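Local coordinates for outer protein YopM (Yersinia pestis, PDB 1JL5), which acts as a leucine-rich repeat virulence effector, probably altering host cell physiology to favour bacterial survival, and assembles into a hollow cylindrical homotetramer, at the interface of chains A and B. Numbering follows the deposited sequence. Chains: chain A/B, outer protein YopM.

Contact 1: the interface of chains A and B. Residues chain A 298, 300, 318, 338; chain B 57, 80-81.
The ring of A:Tyr300 receives the side-chain amide of B:Asn80 on one face and meets that of B:Gln57 at its hydroxyl edge. B:Asn80 ND2 stands 3.1 Å above the plane of the A:Tyr300 ring, over its centre. The amide is tilted 56° from the ring, so this is an amide nitrogen set over the aromatic face and not a flat stack. With CG of B:Asn80 anti to the backbone N (chi1 -160°), its amide lies beside its own carbonyl, and both can reach the same tyrosine. A:Tyr300 OH, 2.9 Å from B:Asn80 O, is placed to donate a hydrogen bond to that backbone carbonyl. B:Gln57 comes head-on toward A:Tyr300 as well, its amide almost perpendicular to the ring (84°), and OE1 lies at the ring edge, in plane. B:Gln57 NE2 is 3.1 Å from A:Tyr300 OH and could donate to it, whereas the approach of OE1 to the same hydroxyl is too short to be trusted. A:Arg338 completes this tight polar knot, NH1 donating to B:Asn80 O. On its solvent side a water bridges A:Tyr300 OH and B:Asn80 O, 2.8 Å from the latter. A:Asn298 and A:Ser318 approach the glutamine amide only loosely, with A:Asn298 CB 4.1 Å from B:Gln57 NE2 and A:Ser318 CB 4.5 Å from the same nitrogen. The site joins LRR 12 and LRR 13 of one chain to the loop just before helix 58-71 and LRR 1 of the other, and so is likely to contribute to the YopM tetramer.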
loop_
_atom_site.group_PDB
_atom_site.type_symbol
_atom_site.label_atom_id
_atom_site.label_comp_id
_atom_site.label_asym_id
_atom_site.label_seq_id
_atom_site.Cartn_x
_atom_site.Cartn_y
_atom_site.Cartn_z
ATOM N N ASN A 298 -15.985 28.106 -6.137
ATOM C CA ASN A 298 -15.688 27.366 -7.355
ATOM C C ASN A 298 -14.672 26.265 -7.122
ATOM O O ASN A 298 -14.047 25.777 -8.060
ATOM C CB ASN A 298 -15.157 28.327 -8.412
ATOM C CG ASN A 298 -16.014 29.559 -8.539
ATOM O OD1 ASN A 298 -17.215 29.461 -8.787
ATOM N ND2 ASN A 298 -15.408 30.730 -8.356
ATOM N N TYR A 300 -13.029 22.910 -6.924
ATOM C CA TYR A 300 -13.317 21.633 -7.562
ATOM C C TYR A 300 -12.749 20.540 -6.682
ATOM O O TYR A 300 -13.325 19.465 -6.524
ATOM C CB TYR A 300 -12.618 21.501 -8.912
ATOM C CG TYR A 300 -13.136 22.381 -10.014
ATOM C CD1 TYR A 300 -14.507 22.540 -10.225
ATOM C CD2 TYR A 300 -12.253 23.003 -10.897
ATOM C CE1 TYR A 300 -14.981 23.293 -11.291
ATOM C CE2 TYR A 300 -12.715 23.754 -11.958
ATOM C CZ TYR A 300 -14.075 23.895 -12.153
ATOM O OH TYR A 300 -14.520 24.639 -13.213
ATOM N N SER A 318 -19.597 23.353 -6.834
ATOM C CA SER A 318 -18.588 23.094 -7.852
ATOM C C SER A 318 -17.671 21.941 -7.452
ATOM O O SER A 318 -16.981 21.356 -8.290
ATOM C CB SER A 318 -17.735 24.335 -8.033
ATOM O OG SER A 318 -17.218 24.733 -6.776
ATOM N N ARG A 338 -22.244 17.885 -7.871
ATOM C CA ARG A 338 -21.153 17.762 -8.823
ATOM C C ARG A 338 -20.059 16.858 -8.265
ATOM O O ARG A 338 -19.181 16.416 -8.998
ATOM C CB ARG A 338 -20.554 19.136 -9.137
ATOM C CG ARG A 338 -20.561 19.460 -10.611
ATOM C CD ARG A 338 -19.184 19.779 -11.148
ATOM N NE ARG A 338 -19.086 21.188 -11.492
ATOM C CZ ARG A 338 -18.082 21.732 -12.167
ATOM N NH1 ARG A 338 -17.065 20.987 -12.584
ATOM N NH2 ARG A 338 -18.101 23.029 -12.427
ATOM N N GLN B 57 -21.224 25.331 -14.092
ATOM C CA GLN B 57 -20.629 26.628 -14.328
ATOM C C GLN B 57 -21.034 27.122 -15.703
ATOM O O GLN B 57 -20.211 27.327 -16.589
ATOM C CB GLN B 57 -19.118 26.506 -14.190
ATOM C CG GLN B 57 -18.746 26.029 -12.800
ATOM C CD GLN B 57 -17.286 25.712 -12.660
ATOM O OE1 GLN B 57 -16.772 24.809 -13.313
ATOM N NE2 GLN B 57 -16.602 26.453 -11.798
ATOM N N ASN B 80 -14.756 20.584 -17.588
ATOM C CA ASN B 80 -15.025 20.582 -16.166
ATOM C C ASN B 80 -15.871 21.749 -15.682
ATOM O O ASN B 80 -15.535 22.404 -14.694
ATOM C CB ASN B 80 -13.696 20.549 -15.413
ATOM C CG ASN B 80 -13.855 20.077 -13.999
ATOM O OD1 ASN B 80 -14.569 19.108 -13.745
ATOM N ND2 ASN B 80 -13.196 20.750 -13.064
ATOM N N LEU B 81 -16.974 22.002 -16.375
ATOM C CA LEU B 81 -17.865 23.084 -15.990
ATOM C C LEU B 81 -19.129 22.505 -15.386
ATOM O O LEU B 81 -20.090 23.221 -15.123
ATOM C CB LEU B 81 -18.196 23.952 -17.203
ATOM C CG LEU B 81 -16.988 24.695 -17.775
ATOM C CD1 LEU B 81 -17.426 25.614 -18.911
ATOM C CD2 LEU B 81 -16.325 25.500 -16.662
HETATM O O HOH W 1 -13.318 23.903 -15.330
#

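Contact 2: the interface of chains A and B. Residues chain A 57, 80-82; chain B 300, 318, 338.
B:Arg338 reaches across to the backbone turn of A:Asn80, A:Leu81 and A:Gly82 and spreads its guanidinium over the peptide there. From CB, in LRR 13 shortly before strand 341-343, the side chain bends at chi2 (-123°) and again at chi3 instead of running out straight, which brings its methylenes alongside A:Gly82. CG touches the glycine lightly, and B:Arg338 CD comes nearer, 3.7 Å from A:Gly82 CA. B:Arg338 NE lies 3.4 Å from A:Gly82 CA. At CZ the flat group covers the peptide: A:Gly82 N stands 3.2 Å above the guanidinium plane, over its centre, with A:Leu81 C on the same face nearer the rim. The opposite face is backed by the carbonyl of its own chain, B:Ser318 O, 3.8 Å from the plane and offset toward the rim; this oxygen might favour the positive charge. The tip then divides. B:Arg338 NH1 donates a hydrogen bond of 3.0 Å to A:Asn80 O, fairly straight at 153°, although it comes from above the carbonyl plane and not along a lone pair. NH2 turns toward A:Gln57, whose side chain crosses the arginine at about a right angle; OE1 is modelled too close to NH2, so the exact geometry of that meeting is doubtful. A:Gly82, with no side chain, probably permits the arginine's close approach to the main chain. By reading backbone atoms with one face and one nitrogen, the arginine probably ties LRR 13 of chain B to LRR 1 of chain A in the oligomer.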
loop_
_atom_site.group_PDB
_atom_site.type_symbol
_atom_site.label_atom_id
_atom_site.label_comp_id
_atom_site.label_asym_id
_atom_site.label_seq_id
_atom_site.Cartn_x
_atom_site.Cartn_y
_atom_site.Cartn_z
ATOM N N GLN A 57 24.634 3.049 -25.973
ATOM C CA GLN A 57 24.174 2.884 -27.335
ATOM C C GLN A 57 24.770 3.977 -28.200
ATOM O O GLN A 57 24.071 4.806 -28.774
ATOM C CB GLN A 57 22.652 2.915 -27.345
ATOM C CG GLN A 57 22.089 1.800 -26.488
ATOM C CD GLN A 57 20.602 1.891 -26.309
ATOM O OE1 GLN A 57 20.095 2.849 -25.731
ATOM N NE2 GLN A 57 19.886 0.889 -26.802
ATOM N N ASN A 80 18.242 8.438 -23.384
ATOM C CA ASN A 80 18.348 7.082 -22.889
ATOM C C ASN A 80 19.225 6.170 -23.732
ATOM O O ASN A 80 18.833 5.050 -24.063
ATOM C CB ASN A 80 16.944 6.492 -22.763
ATOM C CG ASN A 80 16.905 5.311 -21.841
ATOM O OD1 ASN A 80 17.506 5.340 -20.769
ATOM N ND2 ASN A 80 16.200 4.260 -22.244
ATOM N N LEU A 81 20.416 6.647 -24.070
ATOM C CA LEU A 81 21.341 5.852 -24.860
ATOM C C LEU A 81 22.479 5.378 -23.977
ATOM O O LEU A 81 23.458 4.814 -24.455
ATOM C CB LEU A 81 21.875 6.673 -26.032
ATOM C CG LEU A 81 20.802 7.058 -27.052
ATOM C CD1 LEU A 81 21.438 7.782 -28.235
ATOM C CD2 LEU A 81 20.085 5.796 -27.521
ATOM N N GLY A 82 22.334 5.612 -22.679
ATOM C CA GLY A 82 23.343 5.200 -21.725
ATOM C C GLY A 82 24.705 5.798 -21.997
ATOM O O GLY A 82 25.723 5.264 -21.565
ATOM N N TYR B 300 15.516 -2.214 -22.292
ATOM C CA TYR B 300 15.770 -1.211 -21.268
ATOM C C TYR B 300 15.021 -1.626 -20.020
ATOM O O TYR B 300 15.488 -1.460 -18.895
ATOM C CB TYR B 300 15.220 0.157 -21.663
ATOM C CG TYR B 300 15.928 0.855 -22.789
ATOM C CD1 TYR B 300 17.321 0.890 -22.852
ATOM C CD2 TYR B 300 15.202 1.546 -23.760
ATOM C CE1 TYR B 300 17.972 1.601 -23.852
ATOM C CE2 TYR B 300 15.839 2.254 -24.758
ATOM C CZ TYR B 300 17.220 2.281 -24.801
ATOM O OH TYR B 300 17.839 2.991 -25.794
ATOM N N SER B 318 22.046 -2.972 -21.938
ATOM C CA SER B 318 21.140 -1.849 -22.139
ATOM C C SER B 318 20.095 -1.765 -21.030
ATOM O O SER B 318 19.459 -0.727 -20.832
ATOM C CB SER B 318 20.415 -2.027 -23.460
ATOM O OG SER B 318 19.793 -3.299 -23.483
ATOM N N ARG B 338 24.347 -0.379 -16.843
ATOM C CA ARG B 338 23.364 0.644 -17.161
ATOM C C ARG B 338 22.145 0.510 -16.253
ATOM O O ARG B 338 21.324 1.416 -16.176
ATOM C CB ARG B 338 22.916 0.526 -18.620
ATOM C CG ARG B 338 23.115 1.800 -19.404
ATOM C CD ARG B 338 21.838 2.308 -20.033
ATOM N NE ARG B 338 21.891 2.167 -21.479
ATOM C CZ ARG B 338 21.017 2.698 -22.322
ATOM N NH1 ARG B 338 19.997 3.421 -21.874
ATOM N NH2 ARG B 338 21.168 2.507 -23.623
HETATM O O HOH W 2 16.829 5.321 -25.926
#

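Contact 1 and contact 2 lie about 45 Å apart, measured between the centres of their C-alpha atoms, and are twins under the two-fold symmetry of the A-B interface. Residues 57, 80 and 81 of one chain face 300, 318 and 338 of the other in both, with the chains exchanged. Each subunit thus offers its N-terminal end at one contact and its late repeats at the other, a reciprocal pairing in which two widely spaced points should resist rocking of one curved repeat array against the other. Such pairing suits the hollow cylindrical tetramer that YopM forms.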